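Local coordinates for protein HIAXHD3 (Humicola insolens, PDB 3ZXK) that probably removes arabinofuranose side chains as a family 43 arabinofuranosidase, and can gain endo-xylanase activity when its active site is engineered, at residues Gly411-Lys414 with Ala419-Val422; Asn445-Asp450 with Phe479-Asp484; Gln454-Leu459 with Lys525-Lys530. All coordinates share one frame; numbering follows the deposited sequence.

Interaction 1 of 3, residues Gly411-Lys414 with Ala419-Val422; sequences GVWK and ARIV
Gly411 and Val422 exchange two backbone hydrogen bonds, Gly411 N to Val422 O and Val422 N to Gly411 O, each 2.9 Å. A second such ring joins Trp413 and Arg420, with Trp413 N to Arg420 O at 2.9 Å and Arg420 N to Trp413 O at 3.0 Å. Between them lies the non-hydrogen-bonded pair Val412 and Ile421; a second, Lys414 and Ala419, follows beyond Trp413 and Arg420 toward the turn. CA-H...O contacts such as Ile421 CA to Gly411 O, 3.2 Å, supplement the ladder.

On the face carrying Trp413, Arg420 and Val422, a diagonal CH-pi contact forms: Val422 CG2 sits over the five-membered ring of the indole, 3.5 Å from its centroid. CG2 reaches the ring because it lies between the backbone N and the carbonyl carbon (chi1 -64°). Outside partners hold the polar ends: Trp413 NE1 bonds Tyr409 OH and Arg420 NE bonds Asn445 OD1. On the other face, Ala419 CB is met by Val412 CG1 at 3.9 Å and by Lys414 CD at 3.7 Å, while the bent lysine chain carries NZ to Met392 O. The whole is an antiparallel beta hairpin of the C-terminal concanavalin A-like domain.

Interaction 2 of 3, residues Asn445-Asp450 with Phe479-Asp484; sequences NGPVID and FYYSID
The phenol end of Tyr481 meets the pyrrolidine ring of Pro447, the two side chains arriving from opposite directions. Pro447 CD makes the closest approach, 3.3 Å from Tyr481 OH and 3.6 Å from Tyr481 CZ, and does so obliquely to the aromatic ring. Pro447 CG follows at 3.7 Å from Tyr481 OH, so the proline presents its CG-CD side to the hydroxyl end of the phenol. Tyr481 CG stands between its backbone N and carbonyl carbon (chi1 67°), which projects the phenol across the gap between the strands instead of along its own.

Further along, the contact becomes purely aliphatic. Ile449 CG2 and Ile483 CG2 touch at 3.9 Å, methyl to methyl, though the CA atoms of these residues are 8.2 Å apart. Both branches lie beside their own backbone N; Ile449 is buried and Ile483 exposed, so this methyl contact lies at the margin between interior and surface.

The segments belong to different sheets. Residues 445-448 lie on strand 436-448, at the edge of its sheet, next to strand 418-429, whose Ile421 packs on both Pro447 and Tyr481; residues 479-482 end strand 476-482, between strands 457-464 and 490-497. Beyond Ile449, Asp450 N-caps helix 451-455.

Interaction 3 of 3, residues Gln454-Leu459 with Lys525-Lys530; sequences QQDIWL and KVKGFK
Lys527 NZ is gripped by two oxygens of consecutive residues, Gln455 O at 2.8 Å and Asp456 OD1 at 2.8 Å, the second being a salt bridge as well as a hydrogen bond. The ammonium group lies 18° from the plane of the Gln455 carbonyl, but meets the Asp456 oxygen from above the carboxylate plane. Lys527 reaches them through a long chain that leaves the backbone with CG beside the N (chi1 -58°) and crosses the aspartate side chain at about a right angle.

The carboxylate of Asp456 is shared out. Arg386 forms a second salt bridge to OD1 through its NE, while OD2 takes the indole N-H of Trp458 over 2.8 Å at a nearly straight 169°, with the oxygen close to the plane of the ring. Two cations and an indole donor would probably stabilise the negative charge, and the three contacts should limit rotation of the carboxylate.

Lys527 and Gly528 both face Arg386, making a classic beta bulge in strand 523-533. Strand 380-388 runs between that strand and 457-464 in the sheet, so the lysine spans an intervening strand, touching Asp388, to meet the chain where helix 451-455 gives way to strand 457-464.

Overall arrangement
Interaction 1 is a buried contact, whereas interaction 2 is partly buried and interaction 3 lies at the surface, and the chemistry follows: a backbone ladder within one sheet, apolar touches between two sheets, and charge pairing across a strand. Interaction 2 has one segment in the sheet of interaction 1, stitched to it by Ile421 O with Gly446 N, and the other in the facing sheet of interaction 3, where Ser482 N meets Trp458 O. Ile457, on segment 454-459 but apart from its polar contact, packs with CD1 on Val412, Ile421 and Ile449 between the two sheets. Helix 451-455 carries the chain from one sheet to the other, as in the beta sandwich of a concanavalin A-like domain.

Interaction 1 of 3, residues Gly411-Lys414 with Ala419-Val422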
loop_
_atom_site.group_PDB
_atom_site.type_symbol
_atom_site.label_atom_id
_atom_site.label_comp_id
_atom_site.label_asym_id
_atom_site.label_seq_id
_atom_site.Cartn_x
_atom_site.Cartn_y
_atom_site.Cartn_z
ATOM N N GLY A 411 -20.231 -7.024 13.420
ATOM C CA GLY A 411 -20.123 -8.420 13.033
ATOM C C GLY A 411 -21.121 -9.289 13.723
ATOM O O GLY A 411 -22.109 -8.806 14.303
ATOM N N VAL A 412 -20.873 -10.587 13.620
ATOM C CA VAL A 412 -21.762 -11.593 14.182
ATOM C C VAL A 412 -20.968 -12.424 15.172
ATOM O O VAL A 412 -19.834 -12.838 14.889
ATOM C CB VAL A 412 -22.350 -12.522 13.096
ATOM C CG1 VAL A 412 -23.270 -13.608 13.697
ATOM C CG2 VAL A 412 -23.113 -11.715 12.051
ATOM N N TRP A 413 -21.543 -12.579 16.359
ATOM C CA TRP A 413 -21.037 -13.493 17.390
ATOM C C TRP A 413 -21.989 -14.668 17.487
ATOM O O TRP A 413 -23.215 -14.500 17.662
ATOM C CB TRP A 413 -20.929 -12.795 18.757
ATOM C CG TRP A 413 -19.754 -11.873 18.884
ATOM C CD1 TRP A 413 -18.939 -11.390 17.881
ATOM C CD2 TRP A 413 -19.235 -11.341 20.119
ATOM N NE1 TRP A 413 -17.963 -10.588 18.398
ATOM C CE2 TRP A 413 -18.085 -10.523 19.764
ATOM C CE3 TRP A 413 -19.606 -11.460 21.454
ATOM C CZ2 TRP A 413 -17.323 -9.866 20.737
ATOM C CZ3 TRP A 413 -18.847 -10.811 22.425
ATOM C CH2 TRP A 413 -17.736 -10.030 22.077
ATOM N N LYS A 414 -21.430 -15.860 17.346
ATOM C CA LYS A 414 -22.167 -17.117 17.554
ATOM C C LYS A 414 -21.810 -17.643 18.960
ATOM O O LYS A 414 -20.655 -17.947 19.239
ATOM C CB LYS A 414 -21.808 -18.154 16.466
ATOM C CG LYS A 414 -22.677 -19.427 16.499
ATOM C CD LYS A 414 -24.078 -19.179 15.937
ATOM C CE LYS A 414 -24.901 -20.446 15.882
ATOM N NZ LYS A 414 -24.361 -21.353 14.841
ATOM N N ALA A 419 -26.945 -16.685 17.187
ATOM C CA ALA A 419 -26.111 -15.755 16.433
ATOM C C ALA A 419 -26.723 -14.373 16.542
ATOM O O ALA A 419 -27.944 -14.204 16.405
ATOM C CB ALA A 419 -25.988 -16.144 14.974
ATOM N N ARG A 420 -25.889 -13.391 16.832
ATOM C CA ARG A 420 -26.376 -12.034 16.918
ATOM C C ARG A 420 -25.366 -11.037 16.408
ATOM O O ARG A 420 -24.141 -11.268 16.432
ATOM C CB ARG A 420 -26.779 -11.688 18.336
ATOM C CG ARG A 420 -25.623 -11.335 19.234
ATOM C CD ARG A 420 -26.140 -10.823 20.552
ATOM N NE ARG A 420 -25.110 -10.226 21.383
ATOM C CZ ARG A 420 -24.249 -10.906 22.134
ATOM N NH1 ARG A 420 -24.236 -12.248 22.155
ATOM N NH2 ARG A 420 -23.393 -10.234 22.874
ATOM N N ILE A 421 -25.895 -9.917 15.959
ATOM C CA ILE A 421 -25.062 -8.816 15.499
ATOM C C ILE A 421 -24.560 -8.009 16.681
ATOM O O ILE A 421 -25.314 -7.760 17.616
ATOM C CB ILE A 421 -25.844 -7.912 14.523
ATOM C CG1 ILE A 421 -26.377 -8.776 13.386
ATOM C CG2 ILE A 421 -24.978 -6.789 13.968
ATOM C CD1 ILE A 421 -27.423 -8.108 12.541
ATOM N N VAL A 422 -23.280 -7.647 16.641
ATOM C CA VAL A 422 -22.638 -6.806 17.649
ATOM C C VAL A 422 -21.786 -5.730 16.977
ATOM O O VAL A 422 -21.318 -5.908 15.831
ATOM C CB VAL A 422 -21.735 -7.634 18.619
ATOM C CG1 VAL A 422 -22.561 -8.629 19.439
ATOM C CG2 VAL A 422 -20.639 -8.364 17.847
#

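Interaction 2 of 3, residues Asn445-Asp450 with Phe479-Asp484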
loop_
_atom_site.group_PDB
_atom_site.type_symbol
_atom_site.label_atom_id
_atom_site.label_comp_id
_atom_site.label_asym_id
_atom_site.label_seq_id
_atom_site.Cartn_x
_atom_site.Cartn_y
_atom_site.Cartn_z
ATOM N N ASN A 445 -25.312 -4.136 21.167
ATOM C CA ASN A 445 -25.878 -5.379 20.629
ATOM C C ASN A 445 -26.964 -5.070 19.625
ATOM O O ASN A 445 -27.897 -4.271 19.883
ATOM C CB ASN A 445 -26.446 -6.261 21.753
ATOM C CG ASN A 445 -25.359 -6.807 22.658
ATOM O OD1 ASN A 445 -24.625 -7.704 22.276
ATOM N ND2 ASN A 445 -25.231 -6.235 23.841
ATOM N N GLY A 446 -26.857 -5.730 18.482
ATOM C CA GLY A 446 -27.943 -5.751 17.515
ATOM C C GLY A 446 -28.788 -6.993 17.743
ATOM O O GLY A 446 -28.672 -7.644 18.785
ATOM N N PRO A 447 -29.622 -7.328 16.771
ATOM C CA PRO A 447 -30.573 -8.419 16.961
ATOM C C PRO A 447 -29.983 -9.819 16.816
ATOM O O PRO A 447 -28.907 -10.004 16.209
ATOM C CB PRO A 447 -31.564 -8.207 15.813
ATOM C CG PRO A 447 -30.743 -7.586 14.734
ATOM C CD PRO A 447 -29.724 -6.713 15.432
ATOM N N VAL A 448 -30.717 -10.790 17.345
ATOM C CA VAL A 448 -30.496 -12.206 17.075
ATOM C C VAL A 448 -30.975 -12.421 15.652
ATOM O O VAL A 448 -32.015 -11.895 15.253
ATOM C CB VAL A 448 -31.307 -13.087 18.058
ATOM C CG1 VAL A 448 -31.351 -14.542 17.602
ATOM C CG2 VAL A 448 -30.736 -12.959 19.467
ATOM N N ILE A 449 -30.192 -13.148 14.874
ATOM C CA ILE A 449 -30.513 -13.375 13.488
ATOM C C ILE A 449 -30.815 -14.848 13.281
ATOM O O ILE A 449 -30.038 -15.708 13.726
ATOM C CB ILE A 449 -29.378 -12.899 12.541
ATOM C CG1 ILE A 449 -27.986 -13.339 13.028
ATOM C CG2 ILE A 449 -29.473 -11.386 12.358
ATOM C CD1 ILE A 449 -26.865 -13.006 12.039
ATOM N N ASP A 450 -31.957 -15.118 12.642
ATOM C CA ASP A 450 -32.403 -16.488 12.304
ATOM C C ASP A 450 -31.668 -17.015 11.062
ATOM O O ASP A 450 -30.871 -16.291 10.467
ATOM C CB ASP A 450 -33.945 -16.565 12.161
ATOM C CG ASP A 450 -34.499 -15.850 10.896
ATOM O OD1 ASP A 450 -33.733 -15.401 10.019
ATOM O OD2 ASP A 450 -35.746 -15.762 10.760
ATOM N N PHE A 479 -21.176 2.405 11.655
ATOM C CA PHE A 479 -21.392 1.026 11.250
ATOM C C PHE A 479 -22.891 0.728 11.107
ATOM O O PHE A 479 -23.708 1.226 11.899
ATOM C CB PHE A 479 -20.776 0.074 12.286
ATOM C CG PHE A 479 -19.265 0.184 12.411
ATOM C CD1 PHE A 479 -18.665 1.114 13.266
ATOM C CD2 PHE A 479 -18.440 -0.656 11.671
ATOM C CE1 PHE A 479 -17.279 1.225 13.359
ATOM C CE2 PHE A 479 -17.056 -0.565 11.773
ATOM C CZ PHE A 479 -16.469 0.387 12.601
ATOM N N TYR A 480 -23.238 -0.088 10.112
ATOM C CA TYR A 480 -24.632 -0.416 9.807
ATOM C C TYR A 480 -24.753 -1.880 9.406
ATOM O O TYR A 480 -23.779 -2.480 8.958
ATOM C CB TYR A 480 -25.132 0.432 8.624
ATOM C CG TYR A 480 -24.900 1.912 8.786
ATOM C CD1 TYR A 480 -23.621 2.443 8.588
ATOM C CD2 TYR A 480 -25.942 2.785 9.153
ATOM C CE1 TYR A 480 -23.372 3.771 8.742
ATOM C CE2 TYR A 480 -25.700 4.146 9.314
ATOM C CZ TYR A 480 -24.389 4.616 9.121
ATOM O OH TYR A 480 -24.039 5.932 9.270
ATOM N N TYR A 481 -25.948 -2.437 9.594
ATOM C CA TYR A 481 -26.233 -3.761 9.070
ATOM C C TYR A 481 -27.539 -3.755 8.313
ATOM O O TYR A 481 -28.378 -2.885 8.536
ATOM C CB TYR A 481 -26.278 -4.808 10.198
ATOM C CG TYR A 481 -27.458 -4.615 11.146
ATOM C CD1 TYR A 481 -28.707 -5.221 10.899
ATOM C CD2 TYR A 481 -27.335 -3.824 12.287
ATOM C CE1 TYR A 481 -29.785 -5.016 11.751
ATOM C CE2 TYR A 481 -28.404 -3.657 13.159
ATOM C CZ TYR A 481 -29.633 -4.238 12.879
ATOM O OH TYR A 481 -30.706 -4.069 13.751
ATOM N N SER A 482 -27.661 -4.721 7.405
ATOM C CA SER A 482 -28.912 -5.041 6.727
ATOM C C SER A 482 -29.182 -6.528 6.782
ATOM O O SER A 482 -28.322 -7.351 6.467
ATOM C CB SER A 482 -28.914 -4.585 5.266
ATOM O OG SER A 482 -30.113 -5.003 4.625
ATOM N N ILE A 483 -30.405 -6.859 7.162
ATOM C CA ILE A 483 -30.879 -8.231 7.080
ATOM C C ILE A 483 -32.100 -8.307 6.157
ATOM O O ILE A 483 -32.921 -9.217 6.262
ATOM C CB ILE A 483 -31.164 -8.823 8.478
ATOM C CG1 ILE A 483 -32.087 -7.913 9.284
ATOM C CG2 ILE A 483 -29.860 -9.025 9.238
ATOM C CD1 ILE A 483 -32.937 -8.642 10.306
ATOM N N ASP A 484 -32.202 -7.351 5.238
ATOM C CA ASP A 484 -33.232 -7.426 4.200
ATOM C C ASP A 484 -32.640 -7.225 2.801
ATOM O O ASP A 484 -33.180 -6.487 1.979
ATOM C CB ASP A 484 -34.396 -6.477 4.504
ATOM C CG ASP A 484 -34.032 -5.016 4.346
ATOM O OD1 ASP A 484 -32.836 -4.663 4.262
ATOM O OD2 ASP A 484 -34.966 -4.204 4.295
#

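Interaction 3 of 3, residues Gln454-Leu459 with Lys525-Lys530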
loop_
_atom_site.group_PDB
_atom_site.type_symbol
_atom_site.label_atom_id
_atom_site.label_comp_id
_atom_site.label_asym_id
_atom_site.label_seq_id
_atom_site.Cartn_x
_atom_site.Cartn_y
_atom_site.Cartn_z
ATOM N N GLN A 454 -29.155 -15.145 8.464
ATOM C CA GLN A 454 -27.753 -15.583 8.440
ATOM C C GLN A 454 -27.262 -15.854 7.041
ATOM O O GLN A 454 -26.087 -15.667 6.748
ATOM C CB GLN A 454 -27.539 -16.826 9.303
ATOM C CG GLN A 454 -27.691 -16.550 10.791
ATOM C CD GLN A 454 -27.659 -17.827 11.581
ATOM O OE1 GLN A 454 -26.936 -18.750 11.232
ATOM N NE2 GLN A 454 -28.469 -17.906 12.630
ATOM N N GLN A 455 -28.169 -16.297 6.172
ATOM C CA GLN A 455 -27.778 -16.653 4.804
ATOM C C GLN A 455 -27.436 -15.411 3.980
ATOM O O GLN A 455 -26.730 -15.517 2.989
ATOM C CB GLN A 455 -28.865 -17.521 4.142
ATOM C CG GLN A 455 -28.507 -18.175 2.798
ATOM C CD GLN A 455 -28.583 -17.210 1.623
ATOM O OE1 GLN A 455 -29.442 -16.325 1.576
ATOM N NE2 GLN A 455 -27.666 -17.368 0.667
ATOM N N ASP A 456 -27.879 -14.225 4.417
ATOM C CA ASP A 456 -27.625 -13.012 3.650
ATOM C C ASP A 456 -27.596 -11.800 4.554
ATOM O O ASP A 456 -28.593 -11.099 4.714
ATOM C CB ASP A 456 -28.664 -12.831 2.541
ATOM C CG ASP A 456 -28.207 -11.865 1.460
ATOM O OD1 ASP A 456 -27.069 -12.020 0.973
ATOM O OD2 ASP A 456 -29.006 -10.984 1.072
ATOM N N ILE A 457 -26.443 -11.565 5.161
ATOM C CA ILE A 457 -26.259 -10.410 6.028
ATOM C C ILE A 457 -25.287 -9.424 5.405
ATOM O O ILE A 457 -24.236 -9.814 4.893
ATOM C CB ILE A 457 -25.796 -10.825 7.447
ATOM C CG1 ILE A 457 -25.632 -9.597 8.346
ATOM C CG2 ILE A 457 -24.482 -11.603 7.395
ATOM C CD1 ILE A 457 -25.745 -9.927 9.818
ATOM N N TRP A 458 -25.650 -8.147 5.438
ATOM C CA TRP A 458 -24.852 -7.112 4.825
ATOM C C TRP A 458 -24.335 -6.232 5.908
ATOM O O TRP A 458 -25.094 -5.777 6.785
ATOM C CB TRP A 458 -25.687 -6.283 3.869
ATOM C CG TRP A 458 -26.320 -7.075 2.747
ATOM C CD1 TRP A 458 -27.197 -8.168 2.838
ATOM C CD2 TRP A 458 -26.222 -6.785 1.305
ATOM N NE1 TRP A 458 -27.583 -8.584 1.578
ATOM C CE2 TRP A 458 -27.034 -7.797 0.621
ATOM C CE3 TRP A 458 -25.536 -5.841 0.542
ATOM C CZ2 TRP A 458 -27.157 -7.830 -0.766
ATOM C CZ3 TRP A 458 -25.661 -5.890 -0.851
ATOM C CH2 TRP A 458 -26.454 -6.866 -1.488
ATOM N N LEU A 459 -23.036 -6.006 5.869
ATOM C CA LEU A 459 -22.341 -5.244 6.884
ATOM C C LEU A 459 -21.658 -4.046 6.236
ATOM O O LEU A 459 -20.832 -4.211 5.320
ATOM C CB LEU A 459 -21.317 -6.127 7.607
ATOM C CG LEU A 459 -21.914 -7.307 8.386
ATOM C CD1 LEU A 459 -20.793 -8.172 8.971
ATOM C CD2 LEU A 459 -22.901 -6.827 9.473
ATOM N N LYS A 525 -19.059 -17.463 4.433
ATOM C CA LYS A 525 -18.845 -17.221 3.028
ATOM C C LYS A 525 -18.999 -15.722 2.799
ATOM O O LYS A 525 -20.040 -15.137 3.155
ATOM C CB LYS A 525 -19.881 -17.994 2.179
ATOM C CG LYS A 525 -19.724 -17.769 0.659
ATOM C CD LYS A 525 -20.560 -18.728 -0.187
ATOM C CE LYS A 525 -22.050 -18.535 -0.008
ATOM N NZ LYS A 525 -22.792 -19.474 -0.892
ATOM N N VAL A 526 -17.987 -15.116 2.204
ATOM C CA VAL A 526 -18.080 -13.728 1.792
ATOM C C VAL A 526 -18.576 -13.718 0.361
ATOM O O VAL A 526 -17.885 -14.178 -0.552
ATOM C CB VAL A 526 -16.724 -13.010 1.919
ATOM C CG1 VAL A 526 -16.940 -11.521 1.836
ATOM C CG2 VAL A 526 -16.067 -13.364 3.250
ATOM N N LYS A 527 -19.800 -13.252 0.161
ATOM C CA LYS A 527 -20.385 -13.268 -1.166
ATOM C C LYS A 527 -19.935 -12.095 -1.997
ATOM O O LYS A 527 -19.801 -12.214 -3.207
ATOM C CB LYS A 527 -21.905 -13.266 -1.113
ATOM C CG LYS A 527 -22.507 -14.435 -0.345
ATOM C CD LYS A 527 -24.006 -14.381 -0.560
ATOM C CE LYS A 527 -24.757 -14.927 0.626
ATOM N NZ LYS A 527 -26.195 -14.592 0.447
ATOM N N GLY A 528 -19.670 -10.955 -1.379
ATOM C CA GLY A 528 -19.360 -9.787 -2.169
ATOM C C GLY A 528 -18.851 -8.646 -1.330
ATOM O O GLY A 528 -19.032 -8.599 -0.119
ATOM N N PHE A 529 -18.236 -7.690 -2.016
ATOM C CA PHE A 529 -17.796 -6.444 -1.390
ATOM C C PHE A 529 -18.054 -5.336 -2.408
ATOM O O PHE A 529 -17.780 -5.495 -3.609
ATOM C CB PHE A 529 -16.293 -6.437 -1.074
ATOM C CG PHE A 529 -15.794 -5.068 -0.619
ATOM C CD1 PHE A 529 -15.953 -4.634 0.712
ATOM C CD2 PHE A 529 -15.265 -4.175 -1.540
ATOM C CE1 PHE A 529 -15.496 -3.358 1.117
ATOM C CE2 PHE A 529 -14.837 -2.895 -1.138
ATOM C CZ PHE A 529 -14.971 -2.482 0.178
ATOM N N LYS A 530 -18.498 -4.185 -1.922
ATOM C CA LYS A 530 -18.634 -2.994 -2.760
ATOM C C LYS A 530 -18.181 -1.772 -1.973
ATOM O O LYS A 530 -18.579 -1.620 -0.814
ATOM C CB LYS A 530 -20.118 -2.820 -3.199
ATOM C CG LYS A 530 -20.390 -1.555 -3.986
ATOM C CD LYS A 530 -19.941 -1.712 -5.432
ATOM C CE LYS A 530 -20.422 -0.563 -6.337
ATOM N NZ LYS A 530 -19.822 0.747 -5.901
#